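Local coordinates for phosphoenolpyruvate--glycerone phosphotransferase (Enterococcus faecalis, PDB 3B48), which probably acts as the phosphoryl-donor subunit (DhaM) of a dihydroxyacetone kinase complex, relaying the phosphoryl group from phosphoenolpyruvate through histidine residues toward dihydroxyacetone, at the interface of chains A and B. Numbering follows the deposited sequence. Chains: chain A/B, Uncharacterized protein.

Contact 1: the interface of chains A and B. Residues chain A 24, 28; chain B 12-14, 17, 47, 72-73.
A:Met24, built as selenomethionine on helix 15-26, drives its side chain into a pocket lined by B:His13, B:Ile17, B:Leu47 and B:Leu73 among others, and so shows how one long, flexible residue can plug a subunit surface. Apolar contact dominates across the boundary. The stem atom CG of A:Met24 rests 3.8 Å from CD2 of B:Leu47. Further along, SE lies 3.9 Å from CB of B:His13 and is also touched by CD1 of B:Ile17, two side chains that it crosses at about a right angle. B:His13 meets the plug with its CB rather than its ring. The chain runs extended through chi2 and then bends at chi3 (49°), which turns the methyl CE to within 3.8 Å of B:Leu73 CD1. A:Met28 approaches the imidazole more loosely and is poorly ordered.

Polar bonding within chain B ties the pocket wall together. B:Ser14 N donates to B:Ser12 OG, and B:Ile17 N donates to B:Ser14 OG, tying the loop to the first turn of helix 15-27. In the type 4 EIIA family a histidine at the end of the first strand carries the phosphoryl group, and B:His13 is very likely that residue, so the plug probably borders the active site. B:Ser12 OG, which with B:Asp72 OD2 also faces the selenium, donates to that carboxylate oxygen at 2.6 Å, on the syn side and 27° out of its plane.

Contact 2: the interface of chains A and B. Residues chain A 17, 72, 102-104; chain B 17, 72, 102-104.
A:Val103 and B:Val103, the residues with most surface buried here, meet across the local two-fold axis, with their CG2 methyls 3.6 Å apart and their side chains crossing at about a right angle. Each valine has its CG1 anti to the backbone N (chi1 174° in A, 179° in B), which sends that second methyl outward to the partner's Asp72; A:Val103 CG1 lies 3.7 Å from B:Asp72 CB, and the reciprocal pair matches it. Each valine thus serves two neighbours, CG2 for its twin and CG1 for the partner's Asp72.

Beside the valines, polar links join the two helix starts. The carboxylate of B:Glu104 accepts the backbone N-H of A:Leu102 at OE2, 2.8 Å away, through its syn lone pair; A:Glu104 OE2 accepts B:Leu102 N likewise, but less straight (149° at H). The bend at chi2 of each glutamate brings its carboxylate to the start of the partner's helix, which would probably stabilise its charge. Near the axis, one water bonds OE1 of both glutamates and both Val103 backbone nitrogens.

In the fold, the two helices 102-113 meet by their N-terminal turns, beside the Asp72 loops that follow strand 66-71, while Ile17 of each chain approaches from the start of its first helix.

Contact 3: the interface of chains A and B. Residues chain A 12-14, 17, 47, 72-73; chain B 24, 103.
Helix 15-27 of chain B lies against three loop segments of chain A, those following strands 6-11 and 66-71 and the one bearing A:Leu47, together with the first turn of helix 15-26. Helix 102-113 of chain B adds B:Val103 at the margin, beside A:Asp72. B:Met24, built as selenomethionine, is the plug and buries 81 Å² of its surface.

CG of B:Met24 stands anti to the backbone N (chi1 -173°), and the chain stays extended until it bends at chi3. Its methyl CE and the A:Leu73 side chain reach toward each other tip to tip, CE and CD1 being 3.7 Å apart. A:Ile17 comes in at about a right angle, its CD1 3.9 Å from the same CE. CB of A:Ser14 lies near the selenium. SE of B:Met24 is 4.1 Å from CB of A:His13, the likely phosphoacceptor of this subunit, which buries little surface here.

Bonds inside chain A probably brace the receiving wall. A:Ser14 N donates to A:Ser12 OG, and A:Leu73 N reaches A:Asp72 OD1 on the anti side, 31° out of the carboxylate plane. A:Ser12 OG donates a hydrogen bond to the syn lone pair of A:Asp72 OD2, 2.6 Å away, while lying 3.4 Å from SE of B:Met24.

Contact 1: the interface of chains A and B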
# COMPACT_ATOMS: atom_id res chain seq x y z
N MSE A 24 -3.52 -1.06 11.58
CA MSE A 24 -2.49 -2.08 11.59
C MSE A 24 -1.23 -1.59 12.30
O MSE A 24 -0.64 -2.33 13.07
CB MSE A 24 -2.18 -2.52 10.18
CG MSE A 24 -1.74 -3.97 10.04
SE MSE A 24 -1.13 -4.25 8.19
CE MSE A 24 0.07 -2.69 7.97
N MSE A 28 0.27 -3.04 16.61
CA MSE A 28 1.54 -3.76 16.61
C MSE A 28 2.66 -3.01 17.32
O MSE A 28 3.66 -3.60 17.71
CB MSE A 28 1.97 -4.03 15.17
CG MSE A 28 0.97 -4.82 14.33
SE MSE A 28 1.51 -4.94 12.45
CE MSE A 28 3.16 -6.00 12.70
N SER B 12 -2.13 -9.40 3.31
CA SER B 12 -1.82 -8.40 4.32
C SER B 12 -2.25 -8.98 5.64
O SER B 12 -3.00 -9.92 5.64
CB SER B 12 -2.60 -7.10 4.02
OG SER B 12 -2.31 -6.07 4.96
N HIS B 13 -1.79 -8.41 6.76
CA HIS B 13 -2.51 -8.59 8.04
C HIS B 13 -3.93 -8.05 8.02
O HIS B 13 -4.80 -8.59 8.65
CB HIS B 13 -1.75 -7.94 9.19
CG HIS B 13 -0.66 -8.78 9.75
ND1 HIS B 13 -0.33 -8.79 11.09
CD2 HIS B 13 0.18 -9.65 9.15
CE1 HIS B 13 0.66 -9.63 11.29
NE2 HIS B 13 1.00 -10.16 10.13
N SER B 14 -4.16 -6.96 7.29
CA SER B 14 -5.41 -6.21 7.35
C SER B 14 -6.28 -6.58 6.17
O SER B 14 -5.87 -6.42 5.02
CB SER B 14 -5.10 -4.69 7.35
OG SER B 14 -6.23 -3.85 7.17
N ILE B 17 -7.26 -3.30 4.43
CA ILE B 17 -6.33 -2.86 3.37
C ILE B 17 -6.63 -3.58 2.04
O ILE B 17 -6.89 -2.91 1.03
CB ILE B 17 -4.81 -3.03 3.77
CG1 ILE B 17 -4.46 -2.08 4.92
CG2 ILE B 17 -3.92 -2.81 2.57
CD1 ILE B 17 -3.03 -2.22 5.48
N LEU B 47 -6.47 -9.48 12.41
CA LEU B 47 -5.18 -9.01 11.89
C LEU B 47 -4.19 -10.17 11.91
O LEU B 47 -3.90 -10.73 12.97
CB LEU B 47 -4.64 -7.81 12.70
CG LEU B 47 -5.34 -6.44 12.50
CD1 LEU B 47 -5.19 -5.51 13.73
CD2 LEU B 47 -4.89 -5.74 11.24
N ASP B 72 2.29 -6.82 1.91
CA ASP B 72 2.93 -5.64 2.48
C ASP B 72 4.10 -6.03 3.38
O ASP B 72 5.25 -5.74 3.08
CB ASP B 72 1.94 -4.73 3.18
CG ASP B 72 0.95 -5.48 4.12
OD1 ASP B 72 1.19 -6.65 4.54
OD2 ASP B 72 -0.07 -4.83 4.46
N LEU B 73 3.81 -6.70 4.49
CA LEU B 73 4.74 -6.77 5.58
C LEU B 73 4.58 -8.03 6.39
O LEU B 73 3.49 -8.63 6.47
CB LEU B 73 4.50 -5.59 6.54
CG LEU B 73 4.58 -4.10 6.12
CD1 LEU B 73 3.64 -3.33 6.97
CD2 LEU B 73 6.02 -3.54 6.22

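Contact 2: the interface of chains A and B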
# COMPACT_ATOMS: atom_id res chain seq x y z
N ILE A 17 -8.31 1.77 3.05
CA ILE A 17 -6.85 1.62 3.03
C ILE A 17 -6.17 2.43 4.15
O ILE A 17 -5.43 1.84 4.95
CB ILE A 17 -6.28 1.94 1.63
CG1 ILE A 17 -6.73 0.87 0.63
CG2 ILE A 17 -4.74 2.00 1.65
CD1 ILE A 17 -6.34 1.19 -0.84
N ASP A 72 -0.65 7.12 -2.23
CA ASP A 72 -0.49 5.97 -3.12
C ASP A 72 -0.43 6.33 -4.60
O ASP A 72 0.64 6.26 -5.19
CB ASP A 72 -1.51 4.83 -2.87
CG ASP A 72 -2.94 5.33 -2.68
OD1 ASP A 72 -3.25 6.48 -3.09
OD2 ASP A 72 -3.77 4.57 -2.14
N LEU A 102 2.91 3.62 0.08
CA LEU A 102 1.96 4.04 1.10
C LEU A 102 1.94 3.14 2.34
O LEU A 102 2.04 3.65 3.44
CB LEU A 102 0.55 4.20 0.51
CG LEU A 102 -0.58 4.44 1.52
CD1 LEU A 102 -0.50 5.84 2.24
CD2 LEU A 102 -1.85 4.29 0.79
N VAL A 103 1.86 1.83 2.16
CA VAL A 103 1.64 0.94 3.30
C VAL A 103 2.95 0.64 4.02
O VAL A 103 3.10 0.95 5.19
CB VAL A 103 0.95 -0.37 2.91
CG1 VAL A 103 0.90 -1.31 4.15
CG2 VAL A 103 -0.47 -0.11 2.28
N GLU A 104 3.90 0.03 3.30
CA GLU A 104 5.22 -0.31 3.81
C GLU A 104 6.04 0.92 4.21
O GLU A 104 6.81 0.90 5.17
CB GLU A 104 5.98 -1.15 2.76
CG GLU A 104 5.22 -2.44 2.30
CD GLU A 104 4.47 -2.30 0.96
OE1 GLU A 104 3.97 -1.19 0.63
OE2 GLU A 104 4.40 -3.30 0.22
N ILE B 17 -7.26 -3.30 4.43
CA ILE B 17 -6.33 -2.86 3.37
C ILE B 17 -6.63 -3.58 2.04
O ILE B 17 -6.89 -2.91 1.03
CB ILE B 17 -4.81 -3.03 3.77
CG1 ILE B 17 -4.46 -2.08 4.92
CG2 ILE B 17 -3.92 -2.81 2.57
CD1 ILE B 17 -3.03 -2.22 5.48
N ASP B 72 2.29 -6.82 1.91
CA ASP B 72 2.93 -5.64 2.48
C ASP B 72 4.10 -6.03 3.38
O ASP B 72 5.25 -5.74 3.08
CB ASP B 72 1.94 -4.73 3.18
CG ASP B 72 0.95 -5.48 4.12
OD1 ASP B 72 1.19 -6.65 4.54
OD2 ASP B 72 -0.07 -4.83 4.46
N LEU B 102 2.68 -3.17 -2.04
CA LEU B 102 1.36 -3.73 -2.09
C LEU B 102 0.33 -2.92 -2.93
O LEU B 102 -0.22 -3.45 -3.92
CB LEU B 102 0.84 -4.00 -0.66
CG LEU B 102 -0.56 -4.59 -0.55
CD1 LEU B 102 -0.72 -5.99 -1.22
CD2 LEU B 102 -1.05 -4.62 0.87
N VAL B 103 0.04 -1.67 -2.52
CA VAL B 103 -0.96 -0.85 -3.23
C VAL B 103 -0.49 -0.50 -4.65
O VAL B 103 -1.16 -0.84 -5.66
CB VAL B 103 -1.32 0.46 -2.44
CG1 VAL B 103 -2.36 1.30 -3.25
CG2 VAL B 103 -1.87 0.14 -1.05
N GLU B 104 0.66 0.15 -4.72
CA GLU B 104 1.20 0.65 -5.96
C GLU B 104 1.62 -0.43 -6.94
O GLU B 104 1.36 -0.29 -8.12
CB GLU B 104 2.34 1.65 -5.71
CG GLU B 104 1.92 2.86 -4.83
CD GLU B 104 2.16 2.63 -3.32
OE1 GLU B 104 2.27 1.47 -2.86
OE2 GLU B 104 2.25 3.63 -2.60
O HOH W 1 1.93 0.05 -0.60

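Contact 3: the interface of chains A and B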
# COMPACT_ATOMS: atom_id res chain seq x y z
N SER A 12 -5.13 8.63 0.39
CA SER A 12 -5.59 7.77 -0.72
C SER A 12 -7.01 8.18 -1.17
O SER A 12 -7.69 8.95 -0.48
CB SER A 12 -5.60 6.33 -0.23
OG SER A 12 -6.03 5.44 -1.24
N HIS A 13 -7.45 7.69 -2.33
CA HIS A 13 -8.88 7.73 -2.69
C HIS A 13 -9.65 6.97 -1.63
O HIS A 13 -10.83 7.22 -1.40
CB HIS A 13 -9.13 7.06 -4.03
CG HIS A 13 -9.20 8.01 -5.18
ND1 HIS A 13 -8.13 8.78 -5.58
CD2 HIS A 13 -10.20 8.31 -6.04
CE1 HIS A 13 -8.47 9.51 -6.62
NE2 HIS A 13 -9.72 9.26 -6.92
N SER A 14 -8.97 6.05 -0.98
CA SER A 14 -9.63 5.01 -0.21
C SER A 14 -9.49 5.19 1.28
O SER A 14 -8.41 5.00 1.80
CB SER A 14 -9.05 3.67 -0.60
OG SER A 14 -9.66 2.68 0.18
N ILE A 17 -8.31 1.77 3.05
CA ILE A 17 -6.85 1.62 3.03
C ILE A 17 -6.17 2.43 4.15
O ILE A 17 -5.43 1.84 4.95
CB ILE A 17 -6.28 1.94 1.63
CG1 ILE A 17 -6.73 0.87 0.63
CG2 ILE A 17 -4.74 2.00 1.65
CD1 ILE A 17 -6.34 1.19 -0.84
N LEU A 47 -14.88 7.44 -2.59
CA LEU A 47 -13.60 7.29 -3.27
C LEU A 47 -13.16 8.53 -4.02
O LEU A 47 -13.69 8.85 -5.09
CB LEU A 47 -13.65 6.07 -4.21
CG LEU A 47 -13.47 4.71 -3.50
CD1 LEU A 47 -13.87 3.59 -4.43
CD2 LEU A 47 -12.04 4.52 -3.03
N ASP A 72 -0.65 7.12 -2.23
CA ASP A 72 -0.49 5.97 -3.12
C ASP A 72 -0.43 6.33 -4.60
O ASP A 72 0.64 6.26 -5.19
CB ASP A 72 -1.51 4.83 -2.87
CG ASP A 72 -2.94 5.33 -2.68
OD1 ASP A 72 -3.25 6.48 -3.09
OD2 ASP A 72 -3.77 4.57 -2.14
N LEU A 73 -1.55 6.71 -5.18
CA LEU A 73 -1.65 6.86 -6.62
C LEU A 73 -1.65 8.33 -7.03
O LEU A 73 -1.47 9.21 -6.18
CB LEU A 73 -2.84 6.06 -7.16
CG LEU A 73 -2.91 4.58 -6.72
CD1 LEU A 73 -4.16 3.97 -7.31
CD2 LEU A 73 -1.66 3.72 -7.07
N MSE B 24 -10.88 -0.00 -4.63
CA MSE B 24 -10.30 1.21 -5.24
C MSE B 24 -9.91 0.98 -6.68
O MSE B 24 -10.29 1.73 -7.56
CB MSE B 24 -9.10 1.70 -4.44
CG MSE B 24 -8.58 3.04 -4.93
SE MSE B 24 -6.97 3.60 -3.97
CE MSE B 24 -5.77 2.16 -4.55
N VAL B 103 0.04 -1.67 -2.52
CA VAL B 103 -0.96 -0.85 -3.23
C VAL B 103 -0.49 -0.50 -4.65
O VAL B 103 -1.16 -0.84 -5.66
CB VAL B 103 -1.32 0.46 -2.44
CG1 VAL B 103 -2.36 1.30 -3.25
CG2 VAL B 103 -1.87 0.14 -1.05

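Contacts 1 and 3 are approximate two-fold counterparts, centred on Met24 of opposite chains, their C-alpha centres about 16 Å apart, and contact 2 lies on the axis between them, about 10 Å from contact 1 and 8 Å from contact 3. Contact 2 shares B:Ile17 and B:Asp72 with contact 1, and A:Ile17, A:Asp72 and B:Val103 with contact 3, so the three form one continuous surface. The arrangement suits the homodimer expected for DhaM. Because each lateral patch borders the probable phosphoacceptor histidine of one subunit, dimerisation may help shape both active sites, although the structure alone does not show this.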